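Local coordinates for protein citryl-spermidine/3,4-dihydroxybenzoyl-citryl-spermidine:spermidine ligase (PDB 3TO3) that catalyses the ATP-dependent condensation of spermidine with citryl-spermidine intermediates in the biosynthesis of the siderophore petrobactin, at residues D62-T67 with R89-K94; Q102-V107 with S120-L125. All blocks are in the same frame, centred on the assembly; numbering follows the deposited sequence. Where two conformers were deposited one is given.

Interaction 1 (D62-T67 with R89-K94)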
loop_
_atom_site.group_PDB
_atom_site.type_symbol
_atom_site.label_atom_id
_atom_site.label_comp_id
_atom_site.label_asym_id
_atom_site.label_seq_id
_atom_site.Cartn_x
_atom_site.Cartn_y
_atom_site.Cartn_z
ATOM N N ASP B 62 27.499 2.630 -12.534
ATOM C CA ASP B 62 28.472 2.260 -13.568
ATOM C C ASP B 62 29.550 1.370 -12.951
ATOM O O ASP B 62 30.598 1.114 -13.548
ATOM C CB ASP B 62 29.089 3.493 -14.216
ATOM C CG ASP B 62 28.065 4.558 -14.510
ATOM O OD1 ASP B 62 26.911 4.190 -14.832
ATOM O OD2 ASP B 62 28.408 5.758 -14.399
ATOM N N ASN B 63 29.318 0.978 -11.705
ATOM C CA ASN B 63 30.181 0.013 -11.053
ATOM C C ASN B 63 31.562 0.600 -10.821
ATOM O O ASN B 63 32.566 -0.118 -10.816
ATOM C CB ASN B 63 30.281 -1.244 -11.919
ATOM C CG ASN B 63 30.623 -2.474 -11.118
ATOM O OD1 ASN B 63 31.675 -3.079 -11.323
ATOM N ND2 ASN B 63 29.740 -2.848 -10.179
ATOM N N LYS B 64 31.595 1.915 -10.612
ATOM C CA LYS B 64 32.827 2.608 -10.248
ATOM C C LYS B 64 32.835 2.870 -8.736
ATOM O O LYS B 64 31.805 3.262 -8.136
ATOM C CB LYS B 64 32.994 3.913 -11.045
ATOM C CG LYS B 64 34.316 4.635 -10.792
ATOM C CD LYS B 64 34.316 6.070 -11.334
ATOM C CE LYS B 64 35.311 6.941 -10.557
ATOM N NZ LYS B 64 35.380 8.365 -11.015
ATOM N N SER B 65 33.988 2.642 -8.113
ATOM C CA SER B 65 34.046 2.733 -6.670
ATOM C C SER B 65 33.748 4.146 -6.145
ATOM O O SER B 65 34.034 5.170 -6.781
ATOM C CB SER B 65 35.356 2.162 -6.116
ATOM O OG SER B 65 36.400 3.098 -6.190
ATOM N N VAL B 66 33.135 4.177 -4.981
ATOM C CA VAL B 66 32.810 5.423 -4.327
ATOM C C VAL B 66 33.091 5.182 -2.853
ATOM O O VAL B 66 33.113 4.041 -2.409
ATOM C CB VAL B 66 31.332 5.772 -4.560
ATOM C CG1 VAL B 66 30.445 4.945 -3.650
ATOM C CG2 VAL B 66 31.092 7.226 -4.327
ATOM N N THR B 67 33.315 6.247 -2.093
ATOM C CA THR B 67 33.569 6.135 -0.660
ATOM C C THR B 67 32.720 7.149 0.101
ATOM O O THR B 67 32.632 8.308 -0.301
ATOM C CB THR B 67 35.074 6.325 -0.342
ATOM O OG1 THR B 67 35.754 5.088 -0.549
ATOM C CG2 THR B 67 35.292 6.727 1.097
ATOM N N ARG B 89 30.023 11.945 0.409
ATOM C CA ARG B 89 30.318 11.023 -0.671
ATOM C C ARG B 89 31.561 11.468 -1.436
ATOM O O ARG B 89 31.604 12.565 -1.992
ATOM C CB ARG B 89 29.134 10.941 -1.625
ATOM C CG ARG B 89 29.299 9.941 -2.780
ATOM C CD ARG B 89 28.052 9.971 -3.619
ATOM N NE ARG B 89 27.981 8.955 -4.661
ATOM C CZ ARG B 89 28.470 9.102 -5.888
ATOM N NH1 ARG B 89 29.123 10.217 -6.227
ATOM N NH2 ARG B 89 28.316 8.128 -6.775
ATOM N N VAL B 90 32.572 10.610 -1.473
ATOM C CA VAL B 90 33.813 10.931 -2.172
ATOM C C VAL B 90 34.039 10.092 -3.425
ATOM O O VAL B 90 34.209 8.869 -3.346
ATOM C CB VAL B 90 35.009 10.718 -1.268
ATOM C CG1 VAL B 90 36.277 11.212 -1.957
ATOM C CG2 VAL B 90 34.765 11.436 0.046
ATOM N N GLN B 91 33.974 10.734 -4.587
ATOM C CA GLN B 91 34.427 10.087 -5.796
ATOM C C GLN B 91 35.443 10.951 -6.527
ATOM O O GLN B 91 36.654 10.738 -6.442
ATOM C CB GLN B 91 33.226 9.820 -6.690
ATOM C CG GLN B 91 33.556 9.138 -7.995
ATOM C CD GLN B 91 32.312 8.573 -8.628
ATOM O OE1 GLN B 91 31.429 9.320 -9.071
ATOM N NE2 GLN B 91 32.204 7.244 -8.630
ATOM N N ASP B 92 34.951 11.960 -7.224
ATOM C CA ASP B 92 35.855 12.896 -7.853
ATOM C C ASP B 92 36.039 14.023 -6.860
ATOM O O ASP B 92 37.145 14.259 -6.380
ATOM C CB ASP B 92 35.331 13.373 -9.209
ATOM C CG ASP B 92 35.663 12.400 -10.338
ATOM O OD1 ASP B 92 36.475 11.470 -10.112
ATOM O OD2 ASP B 92 35.126 12.577 -11.456
ATOM N N GLY B 93 34.947 14.704 -6.537
ATOM C CA GLY B 93 34.988 15.697 -5.493
ATOM C C GLY B 93 34.365 15.097 -4.255
ATOM O O GLY B 93 34.165 13.876 -4.151
ATOM N N LYS B 94 34.058 15.976 -3.314
ATOM C CA LYS B 94 33.447 15.596 -2.068
ATOM C C LYS B 94 32.107 16.321 -1.990
ATOM O O LYS B 94 32.017 17.504 -2.317
ATOM C CB LYS B 94 34.349 16.008 -0.917
ATOM C CG LYS B 94 35.593 15.172 -0.792
ATOM C CD LYS B 94 36.331 15.487 0.513
ATOM C CE LYS B 94 37.144 14.279 1.013
ATOM N NZ LYS B 94 37.884 14.539 2.295
#
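The Lys64 side chain crosses that of Gln91 obliquely and reaches toward Asp92. Its CG is anti to the backbone N (chi1 -176°), and the chain stays extended beyond it. CB and CG come only within loose range of the Gln91 amide nitrogen. Lys64 CD is closer, 3.6 Å from NE2 of Gln91. CE follows between that NE2 and Gln91 CG. NZ of Lys64 is 3.6 Å from CG of Gln91. The same Lys64 NZ is 3.4 Å from OD1 of Asp92, with the two side chains crossing at about a right angle. This salt bridge is long, weak and doubtful, since Asp92 was modelled in two conformations. Gln91 in turn gives a weak hydrogen bond from NE2 to the backbone O of Ser65, at 3.3 Å. Its stronger partner is the carboxylate of Asp60, just before segment 62-67.

These side chains lie at the end of the antiparallel pairing of strands 65-74 and 88-90, where the chain leaves strand 88-90. Both strands belong to the antiparallel sheet near the N-terminus of this IucA/IucC-family synthetase. Thr67 and Val90 form a hydrogen-bonded pair. Val90 N to Thr67 O is short, 2.6 Å. The return bond, Thr67 N to Val90 O, is 3.0 Å. The side chains of Thr67 and Val90 share one face of the sheet.

Val66 packs against Arg89, and the two side chains cross at about a right angle. Val66 CG2 is anti to the backbone N, which turns it toward the guanidinium. Val66 CG2 lies 3.5 Å above the plane of the Arg89 guanidinium, over its centre. It also touches the start of that side chain, with Val66 CG2 3.6 Å from Arg89 CG. NE of Arg89 forms a salt bridge with Glu106 of helix 100-110.

Interaction 2 (Q102-V107 with S120-L125)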
loop_
_atom_site.group_PDB
_atom_site.type_symbol
_atom_site.label_atom_id
_atom_site.label_comp_id
_atom_site.label_asym_id
_atom_site.label_seq_id
_atom_site.Cartn_x
_atom_site.Cartn_y
_atom_site.Cartn_z
ATOM N N GLN B 102 20.365 6.600 -2.672
ATOM C CA GLN B 102 21.659 6.438 -3.332
ATOM C C GLN B 102 22.722 5.895 -2.370
ATOM O O GLN B 102 23.490 4.974 -2.725
ATOM C CB GLN B 102 22.137 7.761 -3.974
ATOM C CG GLN B 102 23.298 7.592 -4.951
ATOM C CD GLN B 102 23.925 8.914 -5.384
ATOM O OE1 GLN B 102 23.401 9.999 -5.093
ATOM N NE2 GLN B 102 25.061 8.826 -6.092
ATOM N N PHE B 103 22.773 6.474 -1.167
ATOM C CA PHE B 103 23.693 5.986 -0.158
ATOM C C PHE B 103 23.461 4.474 0.001
ATOM O O PHE B 103 24.381 3.682 -0.150
ATOM C CB PHE B 103 23.534 6.736 1.180
ATOM C CG PHE B 103 24.300 6.102 2.316
ATOM C CD1 PHE B 103 25.678 6.226 2.398
ATOM C CD2 PHE B 103 23.645 5.335 3.278
ATOM C CE1 PHE B 103 26.397 5.619 3.430
ATOM C CE2 PHE B 103 24.357 4.718 4.301
ATOM C CZ PHE B 103 25.741 4.863 4.372
ATOM N N LEU B 104 22.227 4.063 0.269
ATOM C CA LEU B 104 21.969 2.636 0.494
ATOM C C LEU B 104 22.215 1.781 -0.759
ATOM O O LEU B 104 22.756 0.677 -0.674
ATOM C CB LEU B 104 20.577 2.391 1.090
ATOM C CG LEU B 104 20.427 2.775 2.568
ATOM C CD1 LEU B 104 19.039 2.450 3.099
ATOM C CD2 LEU B 104 21.438 2.051 3.412
ATOM N N GLU B 105 21.831 2.279 -1.927
ATOM C CA GLU B 105 22.084 1.510 -3.146
ATOM C C GLU B 105 23.579 1.285 -3.383
ATOM O O GLU B 105 23.988 0.186 -3.745
ATOM C CB GLU B 105 21.431 2.160 -4.372
ATOM C CG GLU B 105 19.955 1.847 -4.498
ATOM C CD GLU B 105 19.196 2.862 -5.330
ATOM O OE1 GLU B 105 19.825 3.812 -5.866
ATOM O OE2 GLU B 105 17.953 2.706 -5.430
ATOM N N GLU B 106 24.387 2.324 -3.181
ATOM C CA GLU B 106 25.819 2.227 -3.468
ATOM C C GLU B 106 26.535 1.332 -2.448
ATOM O O GLU B 106 27.343 0.489 -2.793
ATOM C CB GLU B 106 26.446 3.627 -3.584
ATOM C CG GLU B 106 25.759 4.445 -4.678
ATOM C CD GLU B 106 26.458 5.750 -5.061
ATOM O OE1 GLU B 106 27.056 6.394 -4.182
ATOM O OE2 GLU B 106 26.392 6.135 -6.260
ATOM N N VAL B 107 26.201 1.503 -1.183
ATOM C CA VAL B 107 26.756 0.678 -0.133
ATOM C C VAL B 107 26.374 -0.805 -0.252
ATOM O O VAL B 107 27.165 -1.685 0.054
ATOM C CB VAL B 107 26.336 1.286 1.231
ATOM C CG1 VAL B 107 26.413 0.274 2.351
ATOM C CG2 VAL B 107 27.209 2.475 1.496
ATOM N N SER B 120 11.792 -1.787 0.544
ATOM C CA SER B 120 10.904 -1.365 1.631
ATOM C C SER B 120 11.580 -0.452 2.649
ATOM O O SER B 120 11.024 0.556 3.080
ATOM C CB SER B 120 10.358 -2.586 2.355
ATOM O OG SER B 120 9.546 -3.286 1.449
ATOM N N PHE B 121 12.783 -0.828 3.042
ATOM C CA PHE B 121 13.537 -0.072 4.024
ATOM C C PHE B 121 13.822 1.342 3.518
ATOM O O PHE B 121 13.632 2.315 4.253
ATOM C CB PHE B 121 14.829 -0.815 4.362
ATOM C CG PHE B 121 15.611 -0.213 5.494
ATOM C CD1 PHE B 121 14.979 0.180 6.667
ATOM C CD2 PHE B 121 16.979 -0.079 5.402
ATOM C CE1 PHE B 121 15.704 0.720 7.728
ATOM C CE2 PHE B 121 17.716 0.462 6.447
ATOM C CZ PHE B 121 17.072 0.847 7.625
ATOM N N ILE B 122 14.261 1.454 2.264
ATOM C CA ILE B 122 14.527 2.766 1.656
ATOM C C ILE B 122 13.260 3.611 1.683
ATOM O O ILE B 122 13.314 4.801 2.034
ATOM C CB ILE B 122 14.969 2.638 0.199
ATOM C CG1 ILE B 122 16.474 2.405 0.111
ATOM C CG2 ILE B 122 14.618 3.899 -0.577
ATOM C CD1 ILE B 122 16.891 1.678 -1.190
ATOM N N HIS B 123 12.125 2.979 1.348
ATOM C CA HIS B 123 10.818 3.644 1.331
ATOM C C HIS B 123 10.452 4.158 2.719
ATOM O O HIS B 123 9.952 5.257 2.855
ATOM C CB HIS B 123 9.716 2.698 0.847
ATOM C CG HIS B 123 8.363 3.337 0.763
ATOM N ND1 HIS B 123 8.133 4.505 0.072
ATOM C CD2 HIS B 123 7.165 2.956 1.261
ATOM C CE1 HIS B 123 6.851 4.814 0.144
ATOM N NE2 HIS B 123 6.241 3.891 0.861
ATOM N N GLU B 124 10.723 3.362 3.742
ATOM C CA GLU B 124 10.415 3.761 5.102
ATOM C C GLU B 124 11.277 4.892 5.581
ATOM O O GLU B 124 10.810 5.749 6.359
ATOM C CB GLU B 124 10.574 2.572 6.063
ATOM C CG GLU B 124 9.423 1.645 5.961
ATOM C CD GLU B 124 9.681 0.349 6.683
ATOM O OE1 GLU B 124 10.213 0.429 7.826
ATOM O OE2 GLU B 124 9.357 -0.730 6.100
ATOM N N LEU B 125 12.542 4.871 5.149
ATOM C CA LEU B 125 13.470 5.940 5.495
ATOM C C LEU B 125 13.017 7.267 4.870
ATOM O O LEU B 125 13.075 8.303 5.522
ATOM C CB LEU B 125 14.913 5.600 5.074
ATOM C CG LEU B 125 15.498 4.507 5.978
ATOM C CD1 LEU B 125 16.857 4.054 5.497
ATOM C CD2 LEU B 125 15.622 5.009 7.390
#
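Leu104 meets Phe121, Ile122 and Leu125 across a pair of nearly antiparallel helices. Helix 100-110 and helix 115-138 follow each other in the chain and form a helical hairpin. The axes of the two segments approach to 10.8 Å, with 156° between their directions. Side chains, not backbones, make the contact. The nearest CA atoms, those of Leu104 and Ile122, are 7.5 Å apart.

The apolar contacts converge on one methyl group. Leu104 CG is anti to the carbonyl carbon (chi1 -74°), and CD1 projects beyond it to the other helix. CD1 of Leu104 comes 3.9 Å from CG1 of Ile122, and these two side chains slide past each other in opposite directions. Leu104 CD1 approaches the Phe121 ring obliquely, 4.0 Å from Phe121 CD2. Leu31 of helix 18-37 touches Leu104, Phe121 and Leu125, adding a third helix to this apolar cluster.

Among the polar groups, Glu105 lies at the edge of the contact, with Glu105 OE2 4.5 Å from Ile122 CD1. Glu106 and Glu124 are buried and have polar partners. Gln102 NE2 donates to Glu106 OE2, one turn on, at 3.0 Å and fairly straight (166°). The donor meets OE2 from above the carboxylate plane. Glu106 OE1 is held by Tyr68 OH and Arg89, and Glu124 OE1 is hydrogen-bonded to Ser308 OG.

Leu125 also packs within its own helix, with CD1 over one face of the Phe121 ring, offset toward the rim. That same Leu125 CD1 lies 3.6 Å from CD1 of Leu104, where the two leucine side chains cross at about a right angle.

Interaction 1 closes before interaction 2 opens, so the two come in series along the chain. Their centres are about 17 Å apart, on the same side of the chain's centre. Interaction 1 is a surface contact in the antiparallel sheet. Interaction 2 is buried between helices 100-110 and 115-138. Helix 100-110 joins them, since it packs on strand 65-74 as well. The contacts touch directly, through the Arg89-Glu106 salt bridge and the packing of Val66 on Glu106. The sheet is thus connected through helix 100-110 to helix 115-138. The side chain of Leu125 lies about 12 Å from the bound ATP.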